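Local coordinates for CghA (Chaetomium globosum, PDB 6KBC), which belongs to the Diels-Alderase family of the calycin clan and is built from two domains rich in antiparallel beta strands, at residues Arg130-Thr144 with Val147-Arg161. Residues are numbered along the deposited sequence; the frame is centred on the assembly and turned at random.
Sequences RTTASFDVAADLSTT and VFDAPGRITGSLTHR
Thr132-Asp149 and Ser134-Val147 are hydrogen-bonded pairs joining successive antiparallel strands of the N-terminal domain, 132-137 and 147-150, whose axes run at 174°. Asp149 N donates to Thr132 O at 2.8 Å and Thr132 N returns a bond to Asp149 O. Thr144-His160 makes the same pairing one strand further, so strand 143-150 is common to two consecutive hairpins; there His160 ND1 makes a weak bond to Thr144 OG1, and NE2 is held by Asp52 O. Between the first two pairs, Ala133 CB meets Phe148 CD1 at 3.9 Å on the buried side, where Leu196 also touches the ring.

Away from the 138-141 turn, two arginines tie the strand ends together. A bend at chi3 (98°) turns the Arg130 guanidinium toward Asp149. Its NH2 salt-bridges OD1 at 3.0 Å through a bent bond (135°), tilted from the guanidinium plane; NE-OD2 is weak. Pro151 CG lies over one face, displaced toward the rim. Arg153 NH1 bonds Thr131 OG1 at 2.9 Å, near the Arg153 guanidinium plane, and NH2 bonds Arg130 O and Pro151 O. Three acceptors thus fix its rotation, with Ala150 CB over the centre of one face.

Ala150 O accepts from Arg153 N and Ile154 N, a classic bulge where the second hairpin turns, within an up-and-down antiparallel meander of the calycin-like domain.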
loop_
_atom_site.group_PDB
_atom_site.type_symbol
_atom_site.label_atom_id
_atom_site.label_comp_id
_atom_site.label_asym_id
_atom_site.label_seq_id
_atom_site.Cartn_x
_atom_site.Cartn_y
_atom_site.Cartn_z
ATOM N N ARG A 130 -18.659 16.062 12.654
ATOM C CA ARG A 130 -17.382 15.740 13.346
ATOM C C ARG A 130 -16.657 14.580 12.663
ATOM O O ARG A 130 -17.291 13.558 12.419
ATOM C CB ARG A 130 -17.574 15.394 14.823
ATOM C CG ARG A 130 -16.278 15.091 15.560
ATOM C CD ARG A 130 -16.457 14.991 17.062
ATOM N NE ARG A 130 -16.570 13.621 17.541
ATOM C CZ ARG A 130 -17.709 13.047 17.902
ATOM N NH1 ARG A 130 -18.842 13.725 17.830
ATOM N NH2 ARG A 130 -17.716 11.800 18.330
ATOM N N THR A 131 -15.368 14.754 12.399
ATOM C CA THR A 131 -14.545 13.724 11.770
ATOM C C THR A 131 -13.131 13.772 12.327
ATOM O O THR A 131 -12.441 14.789 12.204
ATOM C CB THR A 131 -14.500 13.870 10.246
ATOM O OG1 THR A 131 -15.828 14.020 9.724
ATOM C CG2 THR A 131 -13.819 12.657 9.633
ATOM N N THR A 132 -12.693 12.665 12.914
ATOM C CA THR A 132 -11.310 12.488 13.319
ATOM C C THR A 132 -10.829 11.141 12.808
ATOM O O THR A 132 -11.498 10.123 13.003
ATOM C CB THR A 132 -11.155 12.566 14.843
ATOM O OG1 THR A 132 -11.902 13.685 15.339
ATOM C CG2 THR A 132 -9.695 12.738 15.211
ATOM N N ALA A 133 -9.684 11.141 12.132
ATOM C CA ALA A 133 -8.986 9.917 11.770
ATOM C C ALA A 133 -7.524 10.139 12.102
ATOM O O ALA A 133 -6.940 11.143 11.691
ATOM C CB ALA A 133 -9.168 9.568 10.288
ATOM N N SER A 134 -6.939 9.233 12.865
ATOM C CA SER A 134 -5.616 9.504 13.389
ATOM C C SER A 134 -4.784 8.237 13.354
ATOM O O SER A 134 -5.308 7.126 13.460
ATOM C CB SER A 134 -5.693 10.050 14.826
ATOM O OG SER A 134 -5.988 9.003 15.733
ATOM N N PHE A 135 -3.476 8.412 13.205
ATOM C CA PHE A 135 -2.552 7.304 13.353
ATOM C C PHE A 135 -1.439 7.687 14.309
ATOM O O PHE A 135 -1.115 8.860 14.494
ATOM C CB PHE A 135 -1.982 6.831 11.998
ATOM C CG PHE A 135 -1.225 7.884 11.224
ATOM C CD1 PHE A 135 0.116 8.132 11.473
ATOM C CD2 PHE A 135 -1.843 8.574 10.193
ATOM C CE1 PHE A 135 0.814 9.087 10.734
ATOM C CE2 PHE A 135 -1.148 9.518 9.447
ATOM C CZ PHE A 135 0.182 9.778 9.728
ATOM N N ASP A 136 -0.854 6.661 14.916
ATOM C CA ASP A 136 0.203 6.823 15.892
ATOM C C ASP A 136 1.207 5.706 15.672
ATOM O O ASP A 136 0.825 4.535 15.612
ATOM C CB ASP A 136 -0.380 6.763 17.312
ATOM C CG ASP A 136 0.476 7.470 18.325
ATOM O OD1 ASP A 136 0.434 8.725 18.369
ATOM O OD2 ASP A 136 1.158 6.764 19.103
ATOM N N VAL A 137 2.481 6.050 15.540
ATOM C CA VAL A 137 3.518 5.055 15.315
ATOM C C VAL A 137 4.623 5.250 16.338
ATOM O O VAL A 137 5.126 6.367 16.502
ATOM C CB VAL A 137 4.093 5.132 13.892
ATOM C CG1 VAL A 137 5.092 4.034 13.698
ATOM C CG2 VAL A 137 2.970 5.030 12.853
ATOM N N ALA A 138 5.012 4.160 17.000
ATOM C CA ALA A 138 6.109 4.196 17.956
ATOM C C ALA A 138 7.391 4.674 17.283
ATOM O O ALA A 138 7.597 4.483 16.080
ATOM C CB ALA A 138 6.327 2.815 18.567
ATOM N N ALA A 139 8.255 5.316 18.075
ATOM C CA ALA A 139 9.541 5.770 17.553
ATOM C C ALA A 139 10.395 4.608 17.067
ATOM O O ALA A 139 11.147 4.757 16.098
ATOM C CB ALA A 139 10.304 6.566 18.622
ATOM N N ASP A 140 10.332 3.456 17.732
ATOM C CA ASP A 140 11.078 2.304 17.243
ATOM C C ASP A 140 10.301 1.469 16.226
ATOM O O ASP A 140 10.732 0.354 15.920
ATOM C CB ASP A 140 11.543 1.405 18.389
ATOM C CG ASP A 140 10.396 0.787 19.170
ATOM O OD1 ASP A 140 9.220 0.953 18.764
ATOM O OD2 ASP A 140 10.690 0.071 20.158
ATOM N N LEU A 141 9.182 1.984 15.715
ATOM C CA LEU A 141 8.352 1.320 14.704
ATOM C C LEU A 141 7.814 -0.023 15.191
ATOM O O LEU A 141 7.495 -0.912 14.386
ATOM C CB LEU A 141 9.129 1.132 13.396
ATOM C CG LEU A 141 9.642 2.413 12.729
ATOM C CD1 LEU A 141 10.428 2.084 11.468
ATOM C CD2 LEU A 141 8.519 3.388 12.431
ATOM N N SER A 142 7.706 -0.203 16.506
ATOM C CA SER A 142 7.291 -1.505 17.001
ATOM C C SER A 142 5.783 -1.667 16.968
ATOM O O SER A 142 5.292 -2.798 16.936
ATOM C CB SER A 142 7.814 -1.707 18.428
ATOM O OG SER A 142 7.252 -0.708 19.255
ATOM N N THR A 143 5.035 -0.565 16.985
ATOM C CA THR A 143 3.587 -0.621 17.098
ATOM C C THR A 143 2.988 0.568 16.374
ATOM O O THR A 143 3.632 1.607 16.204
ATOM C CB THR A 143 3.095 -0.579 18.564
ATOM O OG1 THR A 143 3.253 0.753 19.059
ATOM C CG2 THR A 143 3.866 -1.539 19.463
ATOM N N THR A 144 1.732 0.405 15.959
ATOM C CA THR A 144 0.934 1.492 15.431
ATOM C C THR A 144 -0.437 1.441 16.068
ATOM O O THR A 144 -0.891 0.393 16.529
ATOM C CB THR A 144 0.726 1.437 13.900
ATOM O OG1 THR A 144 -0.267 0.453 13.592
ATOM C CG2 THR A 144 1.987 1.090 13.192
ATOM N N VAL A 147 -7.036 5.241 14.727
ATOM C CA VAL A 147 -8.299 5.429 15.422
ATOM C C VAL A 147 -9.214 6.275 14.561
ATOM O O VAL A 147 -8.821 7.347 14.087
ATOM C CB VAL A 147 -8.105 6.079 16.803
ATOM C CG1 VAL A 147 -9.454 6.258 17.479
ATOM C CG2 VAL A 147 -7.177 5.232 17.654
ATOM N N PHE A 148 -10.428 5.791 14.360
ATOM C CA PHE A 148 -11.453 6.509 13.625
ATOM C C PHE A 148 -12.522 6.971 14.599
ATOM O O PHE A 148 -12.996 6.185 15.427
ATOM C CB PHE A 148 -12.064 5.625 12.538
ATOM C CG PHE A 148 -11.051 5.118 11.542
ATOM C CD1 PHE A 148 -10.630 5.928 10.497
ATOM C CD2 PHE A 148 -10.496 3.859 11.676
ATOM C CE1 PHE A 148 -9.689 5.476 9.587
ATOM C CE2 PHE A 148 -9.552 3.397 10.763
ATOM C CZ PHE A 148 -9.149 4.209 9.726
ATOM N N ASP A 149 -12.883 8.244 14.501
ATOM C CA ASP A 149 -14.006 8.819 15.242
ATOM C C ASP A 149 -14.800 9.628 14.224
ATOM O O ASP A 149 -14.684 10.850 14.144
ATOM C CB ASP A 149 -13.522 9.664 16.436
ATOM C CG ASP A 149 -14.672 10.223 17.265
ATOM O OD1 ASP A 149 -15.826 9.768 17.092
ATOM O OD2 ASP A 149 -14.416 11.135 18.081
ATOM N N ALA A 150 -15.593 8.929 13.418
ATOM C CA ALA A 150 -16.403 9.549 12.371
ATOM C C ALA A 150 -17.837 9.076 12.553
ATOM O O ALA A 150 -18.321 8.220 11.796
ATOM C CB ALA A 150 -15.868 9.209 10.980
ATOM N N PRO A 151 -18.552 9.624 13.542
ATOM C CA PRO A 151 -19.884 9.096 13.873
ATOM C C PRO A 151 -20.810 9.084 12.666
ATOM O O PRO A 151 -20.811 10.006 11.844
ATOM C CB PRO A 151 -20.384 10.048 14.970
ATOM C CG PRO A 151 -19.480 11.244 14.912
ATOM C CD PRO A 151 -18.166 10.749 14.410
ATOM N N GLY A 152 -21.586 8.006 12.550
ATOM C CA GLY A 152 -22.422 7.797 11.388
ATOM C C GLY A 152 -21.708 7.221 10.182
ATOM O O GLY A 152 -22.346 7.043 9.135
ATOM N N ARG A 153 -20.410 6.924 10.293
ATOM C CA ARG A 153 -19.640 6.330 9.203
ATOM C C ARG A 153 -18.742 5.210 9.721
ATOM O O ARG A 153 -18.983 4.034 9.425
ATOM C CB ARG A 153 -18.812 7.401 8.494
ATOM C CG ARG A 153 -19.647 8.380 7.676
ATOM C CD ARG A 153 -19.028 9.767 7.690
ATOM N NE ARG A 153 -19.172 10.395 9.002
ATOM C CZ ARG A 153 -18.500 11.473 9.392
ATOM N NH1 ARG A 153 -17.624 12.044 8.576
ATOM N NH2 ARG A 153 -18.694 11.969 10.606
ATOM N N ILE A 154 -17.718 5.551 10.503
ATOM C CA ILE A 154 -16.774 4.551 10.997
ATOM C C ILE A 154 -16.218 4.995 12.344
ATOM O O ILE A 154 -15.829 6.156 12.520
ATOM C CB ILE A 154 -15.629 4.290 9.990
ATOM C CG1 ILE A 154 -14.668 3.225 10.532
ATOM C CG2 ILE A 154 -14.882 5.572 9.663
ATOM C CD1 ILE A 154 -13.567 2.832 9.557
ATOM N N THR A 155 -16.167 4.064 13.295
ATOM C CA THR A 155 -15.520 4.291 14.578
ATOM C C THR A 155 -14.763 3.042 14.989
ATOM O O THR A 155 -15.196 1.916 14.728
ATOM C CB THR A 155 -16.523 4.643 15.691
ATOM O OG1 THR A 155 -17.395 3.528 15.910
ATOM C CG2 THR A 155 -17.344 5.864 15.325
ATOM N N GLY A 156 -13.647 3.245 15.662
ATOM C CA GLY A 156 -12.926 2.120 16.193
ATOM C C GLY A 156 -11.462 2.256 15.913
ATOM O O GLY A 156 -10.965 3.331 15.567
ATOM N N SER A 157 -10.746 1.146 16.048
ATOM C CA SER A 157 -9.300 1.203 15.971
ATOM C C SER A 157 -8.733 0.014 15.207
ATOM O O SER A 157 -9.363 -1.037 15.045
ATOM C CB SER A 157 -8.663 1.248 17.366
ATOM O OG SER A 157 -8.964 0.062 18.057
ATOM N N LEU A 158 -7.512 0.230 14.740
ATOM C CA LEU A 158 -6.616 -0.742 14.149
ATOM C C LEU A 158 -5.296 -0.630 14.874
ATOM O O LEU A 158 -4.852 0.480 15.180
ATOM C CB LEU A 158 -6.385 -0.459 12.649
ATOM C CG LEU A 158 -5.537 -1.475 11.890
ATOM C CD1 LEU A 158 -5.977 -1.593 10.442
ATOM C CD2 LEU A 158 -4.078 -1.017 11.962
ATOM N N THR A 159 -4.644 -1.757 15.116
ATOM C CA THR A 159 -3.319 -1.700 15.703
ATOM C C THR A 159 -2.417 -2.706 15.022
ATOM O O THR A 159 -2.866 -3.743 14.534
ATOM C CB THR A 159 -3.311 -1.977 17.226
ATOM O OG1 THR A 159 -3.490 -3.381 17.459
ATOM C CG2 THR A 159 -4.395 -1.184 17.932
ATOM N N HIS A 160 -1.137 -2.371 14.990
ATOM C CA HIS A 160 -0.088 -3.243 14.498
ATOM C C HIS A 160 0.891 -3.523 15.619
ATOM O O HIS A 160 1.241 -2.619 16.376
ATOM C CB HIS A 160 0.687 -2.596 13.342
ATOM C CG HIS A 160 -0.103 -2.428 12.084
ATOM N ND1 HIS A 160 -0.130 -1.250 11.370
ATOM C CD2 HIS A 160 -0.829 -3.318 11.365
ATOM C CE1 HIS A 160 -0.871 -1.407 10.285
ATOM N NE2 HIS A 160 -1.307 -2.654 10.259
ATOM N N ARG A 161 1.366 -4.758 15.681
ATOM C CA ARG A 161 2.489 -5.158 16.524
ATOM C C ARG A 161 3.520 -5.685 15.542
ATOM O O ARG A 161 3.355 -6.794 15.025
ATOM C CB ARG A 161 2.083 -6.243 17.519
ATOM C CG ARG A 161 1.131 -5.752 18.576
ATOM C CD ARG A 161 1.367 -4.295 18.916
ATOM N NE ARG A 161 0.328 -3.743 19.790
ATOM C CZ ARG A 161 0.438 -3.578 21.103
ATOM N NH1 ARG A 161 1.537 -3.977 21.724
ATOM N NH2 ARG A 161 -0.568 -3.039 21.791
HETATM O O HOH W 1 -9.256 9.585 15.627
#